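Local coordinates for protein cysteine protease-like VirA (Shigella flexneri, PDB 3EB8) that acts as a secreted virulence effector that promotes bacterial entry into epithelial cells and spread between them, and is assigned, though disputably, as an alpha-tubulin protease, at residues His106-Glu111 and Arg270-Cys275; Pro308-Cys313 and Phe351-Pro356. All coordinates share one frame; numbering follows the deposited sequence.

Contact 1. Residues His106-Glu111 and Arg270-Cys275; sequences HKPAPE and RVINNC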
loop_
_atom_site.group_PDB
_atom_site.type_symbol
_atom_site.label_atom_id
_atom_site.label_comp_id
_atom_site.label_asym_id
_atom_site.label_seq_id
_atom_site.Cartn_x
_atom_site.Cartn_y
_atom_site.Cartn_z
ATOM N N HIS A 106 -23.467 2.552 0.930
ATOM C CA HIS A 106 -22.702 3.652 0.376
ATOM C C HIS A 106 -21.206 3.442 0.601
ATOM O O HIS A 106 -20.394 4.253 0.174
ATOM C CB HIS A 106 -23.147 4.963 1.033
ATOM C CG HIS A 106 -22.913 5.003 2.513
ATOM N ND1 HIS A 106 -23.824 4.515 3.425
ATOM C CD2 HIS A 106 -21.866 5.462 3.240
ATOM C CE1 HIS A 106 -23.353 4.677 4.650
ATOM N NE2 HIS A 106 -22.166 5.251 4.564
ATOM N N LYS A 107 -20.846 2.355 1.278
ATOM C CA LYS A 107 -19.444 2.095 1.618
ATOM C C LYS A 107 -19.140 0.589 1.659
ATOM O O LYS A 107 -20.050 -0.228 1.862
ATOM C CB LYS A 107 -19.109 2.732 2.976
ATOM C CG LYS A 107 -19.903 2.136 4.160
ATOM C CD LYS A 107 -19.553 2.811 5.483
ATOM C CE LYS A 107 -20.423 2.296 6.623
ATOM N NZ LYS A 107 -21.878 2.602 6.441
ATOM N N PRO A 108 -17.861 0.217 1.486
ATOM C CA PRO A 108 -17.499 -1.201 1.562
ATOM C C PRO A 108 -17.772 -1.728 2.951
ATOM O O PRO A 108 -17.637 -0.961 3.915
ATOM C CB PRO A 108 -15.991 -1.200 1.317
ATOM C CG PRO A 108 -15.683 0.112 0.630
ATOM C CD PRO A 108 -16.725 1.081 1.120
ATOM N N ALA A 109 -18.143 -3.003 3.065
ATOM C CA ALA A 109 -18.243 -3.644 4.376
ATOM C C ALA A 109 -16.867 -3.758 5.027
ATOM O O ALA A 109 -15.849 -3.764 4.344
ATOM C CB ALA A 109 -18.873 -5.014 4.250
ATOM N N PRO A 110 -16.832 -3.862 6.355
ATOM C CA PRO A 110 -15.570 -4.047 7.083
ATOM C C PRO A 110 -14.722 -5.207 6.545
ATOM O O PRO A 110 -13.501 -5.085 6.477
ATOM C CB PRO A 110 -16.029 -4.357 8.509
ATOM C CG PRO A 110 -17.395 -3.771 8.618
ATOM C CD PRO A 110 -18.003 -3.874 7.244
ATOM N N GLU A 111 -15.352 -6.319 6.174
ATOM C CA GLU A 111 -14.593 -7.454 5.656
ATOM C C GLU A 111 -13.888 -7.107 4.345
ATOM O O GLU A 111 -12.767 -7.551 4.102
ATOM C CB GLU A 111 -15.473 -8.688 5.469
ATOM C CG GLU A 111 -16.122 -9.206 6.742
ATOM C CD GLU A 111 -17.385 -8.435 7.121
ATOM O OE1 GLU A 111 -17.658 -7.375 6.510
ATOM O OE2 GLU A 111 -18.110 -8.893 8.031
ATOM N N ARG A 270 -25.610 6.092 -3.495
ATOM C CA ARG A 270 -24.660 7.194 -3.331
ATOM C C ARG A 270 -23.167 6.857 -3.451
ATOM O O ARG A 270 -22.425 7.568 -4.127
ATOM C CB ARG A 270 -24.925 7.871 -1.987
ATOM C CG ARG A 270 -23.891 8.887 -1.560
ATOM C CD ARG A 270 -24.173 9.359 -0.139
ATOM N NE ARG A 270 -22.952 9.740 0.573
ATOM C CZ ARG A 270 -22.361 8.989 1.496
ATOM N NH1 ARG A 270 -22.883 7.815 1.829
ATOM N NH2 ARG A 270 -21.253 9.410 2.094
ATOM N N VAL A 271 -22.732 5.803 -2.765
ATOM C CA VAL A 271 -21.327 5.324 -2.804
ATOM C C VAL A 271 -20.187 6.331 -2.554
ATOM O O VAL A 271 -19.851 7.164 -3.404
ATOM C CB VAL A 271 -20.993 4.515 -4.080
ATOM C CG1 VAL A 271 -19.656 3.804 -3.901
ATOM C CG2 VAL A 271 -22.095 3.525 -4.367
ATOM N N ILE A 272 -19.560 6.207 -1.390
ATOM C CA ILE A 272 -18.398 7.019 -1.059
ATOM C C ILE A 272 -17.304 6.755 -2.075
ATOM O O ILE A 272 -17.183 5.650 -2.580
ATOM C CB ILE A 272 -17.847 6.694 0.349
ATOM C CG1 ILE A 272 -17.229 5.296 0.373
ATOM C CG2 ILE A 272 -18.947 6.812 1.414
ATOM C CD1 ILE A 272 -16.431 5.019 1.625
ATOM N N ASN A 273 -16.500 7.771 -2.365
ATOM C CA ASN A 273 -15.438 7.638 -3.352
ATOM C C ASN A 273 -14.252 6.775 -2.901
ATOM O O ASN A 273 -13.786 5.904 -3.647
ATOM C CB ASN A 273 -14.903 9.010 -3.754
ATOM C CG ASN A 273 -13.651 8.908 -4.607
ATOM O OD1 ASN A 273 -12.526 8.968 -4.098
ATOM N ND2 ASN A 273 -13.840 8.726 -5.909
ATOM N N ASN A 274 -13.757 7.050 -1.690
ATOM C CA ASN A 274 -12.508 6.474 -1.192
ATOM C C ASN A 274 -12.536 6.222 0.311
ATOM O O ASN A 274 -13.236 6.923 1.042
ATOM C CB ASN A 274 -11.334 7.391 -1.545
ATOM C CG ASN A 274 -10.138 7.202 -0.617
ATOM O OD1 ASN A 274 -9.888 8.037 0.252
ATOM N ND2 ASN A 274 -9.396 6.106 -0.794
ATOM N N CYS A 275 -11.769 5.224 0.767
ATOM C CA CYS A 275 -11.691 4.879 2.194
ATOM C C CYS A 275 -10.344 5.238 2.861
ATOM O O CYS A 275 -10.064 4.786 3.963
ATOM C CB CYS A 275 -12.020 3.389 2.421
ATOM S SG CYS A 275 -13.205 2.671 1.231
#
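One backbone hydrogen bond holds the two segments together here, and the I272 side chain packs beside it. I272 N donates to H106 O at 2.6 Å. The bond is short and nearly straight, 170° at the hydrogen, and the donor lies in the plane of the carbonyl. The same oxygen also receives a CA-H contact, V271 CA to H106 O at 3.3 Å.

The I272 side chain starts 3.5 Å from that oxygen, measured from I272 CB to H106 O. Its CG1 stands between the backbone N and the carbonyl carbon (chi1 69°), the crowded position. CG2 is anti to the carbonyl carbon. I272 CG2 passes H106 O at 3.2 Å and then meets the edge of the imidazole, 3.7 Å from H106 CD2. From CG1 the chain runs out straight (chi2 168°), which carries the tip past H106 to the next two residues. I272 CD1 touches K107 CB at 3.8 Å. It also lies 4.0 Å from P108 CD. The isoleucine therefore touches three consecutive residues, crossing H106 and P108 obliquely.

P108 has a second neighbour further along: its CG rests 3.6 Å from C275 SG. The lysine chain leads away from the contact. The R270 guanidinium lies alongside the H106 ring and points the same way; its NH1 is modelled too close to be interpreted.

R270-N273 belong to the region mapped as tubulin-binding. They form the last part of the loop between helix 245-265 and strand 274-283. S309 OG of strand 300-312 lies within hydrogen-bonding distance of both I272 O and N273 O, which share or compete for its one hydrogen, and V271 packs on I311 of that strand. P108 lies against V316 and I318 of strand 315-327. A109, the N-cap, then starts helix 110-118.

Contact 2. Residues Pro308-Cys313 and Phe351-Pro356; sequences PSHITC and FAIISP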
loop_
_atom_site.group_PDB
_atom_site.type_symbol
_atom_site.label_atom_id
_atom_site.label_comp_id
_atom_site.label_asym_id
_atom_site.label_seq_id
_atom_site.Cartn_x
_atom_site.Cartn_y
_atom_site.Cartn_z
ATOM N N PRO A 308 -9.688 3.303 -3.265
ATOM C CA PRO A 308 -10.925 3.833 -3.843
ATOM C C PRO A 308 -11.988 2.750 -3.897
ATOM O O PRO A 308 -11.663 1.592 -4.095
ATOM C CB PRO A 308 -10.513 4.200 -5.277
ATOM C CG PRO A 308 -9.275 3.390 -5.519
ATOM C CD PRO A 308 -8.572 3.416 -4.212
ATOM N N SER A 309 -13.245 3.130 -3.729
ATOM C CA SER A 309 -14.335 2.163 -3.824
ATOM C C SER A 309 -14.507 1.713 -5.281
ATOM O O SER A 309 -14.232 2.481 -6.207
ATOM C CB SER A 309 -15.627 2.785 -3.323
ATOM O OG SER A 309 -16.064 3.748 -4.250
ATOM N N HIS A 310 -14.968 0.479 -5.472
ATOM C CA HIS A 310 -15.147 -0.100 -6.797
ATOM C C HIS A 310 -16.406 -0.965 -6.824
ATOM O O HIS A 310 -16.473 -1.983 -6.127
ATOM C CB HIS A 310 -13.939 -0.966 -7.168
ATOM C CG HIS A 310 -13.931 -1.398 -8.602
ATOM N ND1 HIS A 310 -14.257 -2.677 -9.008
ATOM C CD2 HIS A 310 -13.663 -0.706 -9.734
ATOM C CE1 HIS A 310 -14.178 -2.753 -10.322
ATOM N NE2 HIS A 310 -13.817 -1.572 -10.787
ATOM N N ILE A 311 -17.403 -0.582 -7.618
ATOM C CA ILE A 311 -18.617 -1.380 -7.678
ATOM C C ILE A 311 -18.377 -2.627 -8.509
ATOM O O ILE A 311 -17.893 -2.550 -9.636
ATOM C CB ILE A 311 -19.831 -0.601 -8.243
ATOM C CG1 ILE A 311 -19.968 0.753 -7.543
ATOM C CG2 ILE A 311 -21.106 -1.427 -8.096
ATOM C CD1 ILE A 311 -19.920 0.669 -6.025
ATOM N N THR A 312 -18.695 -3.779 -7.933
ATOM C CA THR A 312 -18.588 -5.048 -8.631
ATOM C C THR A 312 -19.987 -5.584 -8.830
ATOM O O THR A 312 -20.966 -4.954 -8.425
ATOM C CB THR A 312 -17.800 -6.087 -7.806
ATOM O OG1 THR A 312 -18.567 -6.443 -6.642
ATOM C CG2 THR A 312 -16.425 -5.528 -7.380
ATOM N N CYS A 313 -20.083 -6.757 -9.444
ATOM C CA CYS A 313 -21.381 -7.383 -9.672
ATOM C C CYS A 313 -22.007 -7.918 -8.372
ATOM O O CYS A 313 -23.125 -8.431 -8.388
ATOM C CB CYS A 313 -21.236 -8.529 -10.663
ATOM S SG CYS A 313 -20.117 -9.742 -10.018
ATOM N N PHE A 351 -1.992 -3.276 -8.448
ATOM C CA PHE A 351 -3.444 -3.184 -8.337
ATOM C C PHE A 351 -4.071 -4.464 -7.810
ATOM O O PHE A 351 -3.571 -5.550 -8.047
ATOM C CB PHE A 351 -4.073 -2.935 -9.705
ATOM C CG PHE A 351 -4.068 -1.513 -10.131
ATOM C CD1 PHE A 351 -2.872 -0.853 -10.378
ATOM C CD2 PHE A 351 -5.263 -0.835 -10.327
ATOM C CE1 PHE A 351 -2.865 0.457 -10.787
ATOM C CE2 PHE A 351 -5.265 0.484 -10.750
ATOM C CZ PHE A 351 -4.065 1.134 -10.982
ATOM N N ALA A 352 -5.202 -4.326 -7.139
ATOM C CA ALA A 352 -6.079 -5.454 -6.917
ATOM C C ALA A 352 -7.517 -4.973 -6.784
ATOM O O ALA A 352 -7.782 -3.852 -6.349
ATOM C CB ALA A 352 -5.655 -6.270 -5.666
ATOM N N ILE A 353 -8.444 -5.838 -7.165
ATOM C CA ILE A 353 -9.844 -5.618 -6.888
ATOM C C ILE A 353 -10.293 -6.556 -5.769
ATOM O O ILE A 353 -9.984 -7.752 -5.771
ATOM C CB ILE A 353 -10.710 -5.783 -8.149
ATOM C CG1 ILE A 353 -10.461 -4.612 -9.106
ATOM C CG2 ILE A 353 -12.186 -5.785 -7.798
ATOM C CD1 ILE A 353 -11.173 -4.755 -10.434
ATOM N N ILE A 354 -10.997 -5.982 -4.801
ATOM C CA ILE A 354 -11.555 -6.722 -3.684
ATOM C C ILE A 354 -13.074 -6.603 -3.771
ATOM O O ILE A 354 -13.621 -5.499 -3.783
ATOM C CB ILE A 354 -11.029 -6.196 -2.333
ATOM C CG1 ILE A 354 -9.514 -6.436 -2.214
ATOM C CG2 ILE A 354 -11.756 -6.850 -1.183
ATOM C CD1 ILE A 354 -8.653 -5.406 -2.927
ATOM N N SER A 355 -13.746 -7.745 -3.880
ATOM C CA SER A 355 -15.190 -7.773 -4.074
ATOM C C SER A 355 -15.918 -8.398 -2.886
ATOM O O SER A 355 -15.426 -9.380 -2.299
ATOM C CB SER A 355 -15.527 -8.570 -5.338
ATOM O OG SER A 355 -16.925 -8.727 -5.483
ATOM N N PRO A 356 -17.090 -7.831 -2.528
ATOM C CA PRO A 356 -17.987 -8.519 -1.597
ATOM C C PRO A 356 -18.368 -9.822 -2.268
ATOM O O PRO A 356 -18.352 -9.888 -3.506
ATOM C CB PRO A 356 -19.219 -7.613 -1.544
ATOM C CG PRO A 356 -18.829 -6.334 -2.172
ATOM C CD PRO A 356 -17.711 -6.629 -3.111
#
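T312 OG1 sits between its backbone N and carbonyl carbon (chi1 68°), while S355 OG is anti to its own N (chi1 174°). These torsions bring the two hydroxyls together at 3.0 Å, T312 OG1 to S355 OG. The T312 proton may go to S355 OG or, weakly, to G315 O; which one is not settled. S355 OG is a donor to P356 O at 2.7 Å, in the carbonyl plane and on a lone pair. T312 OG1 also accepts from N314 N. Both buried hydroxyls thus have polar partners. T312 OG1 reaches P356 tip to tip as well, 3.6 Å from its CD.

At the other end the contact is apolar. H310 CG is anti to the backbone N, and the ring crosses I353 obliquely. I353 CG1 lies over one ring face, 4.2 Å above the plane and toward the rim. I353 CD1 is closest to the ring at H310 CE1, 3.6 Å away, and I353 CG2 is nearest to ND1. The ring is held from its far nitrogen, because H310 NE2 hydrogen-bonds to I254 O of helix 245-265. This probably fixes its rotation.

Over these segments the two strands cross at 56° and are not paired with each other. Strand 315-327 lies between them and is antiparallel to both. T312 and N314 form an ST turn where the chain reverses into that middle strand, and N314 ND2 also hydrogen-bonds to P356 O. This is side-chain contact across an intervening strand of a twisted mixed sheet, on the face covered by helix 245-265.

In the fold
Contact 2 is buried; contact 1 is only partly buried, with R270 and K107 exposed. Their centres lie about 10 Å apart, and both reach the large mixed sheet, contact 2 by two of its strands and contact 1 only by the start of strand 274-283. S309 links them directly: its backbone pairs with N273, so strand 300-312 holds the loop of contact 1. Helix 110-118 is also common ground. It begins within the first segment of contact 1, and its V112 touches P356 of contact 2. The chemistry differs with place. Just before strand 274-283 a main-chain bond joins two loops. Inside, paired hydroxyls and a histidine packed on isoleucine join strands that share a neighbour.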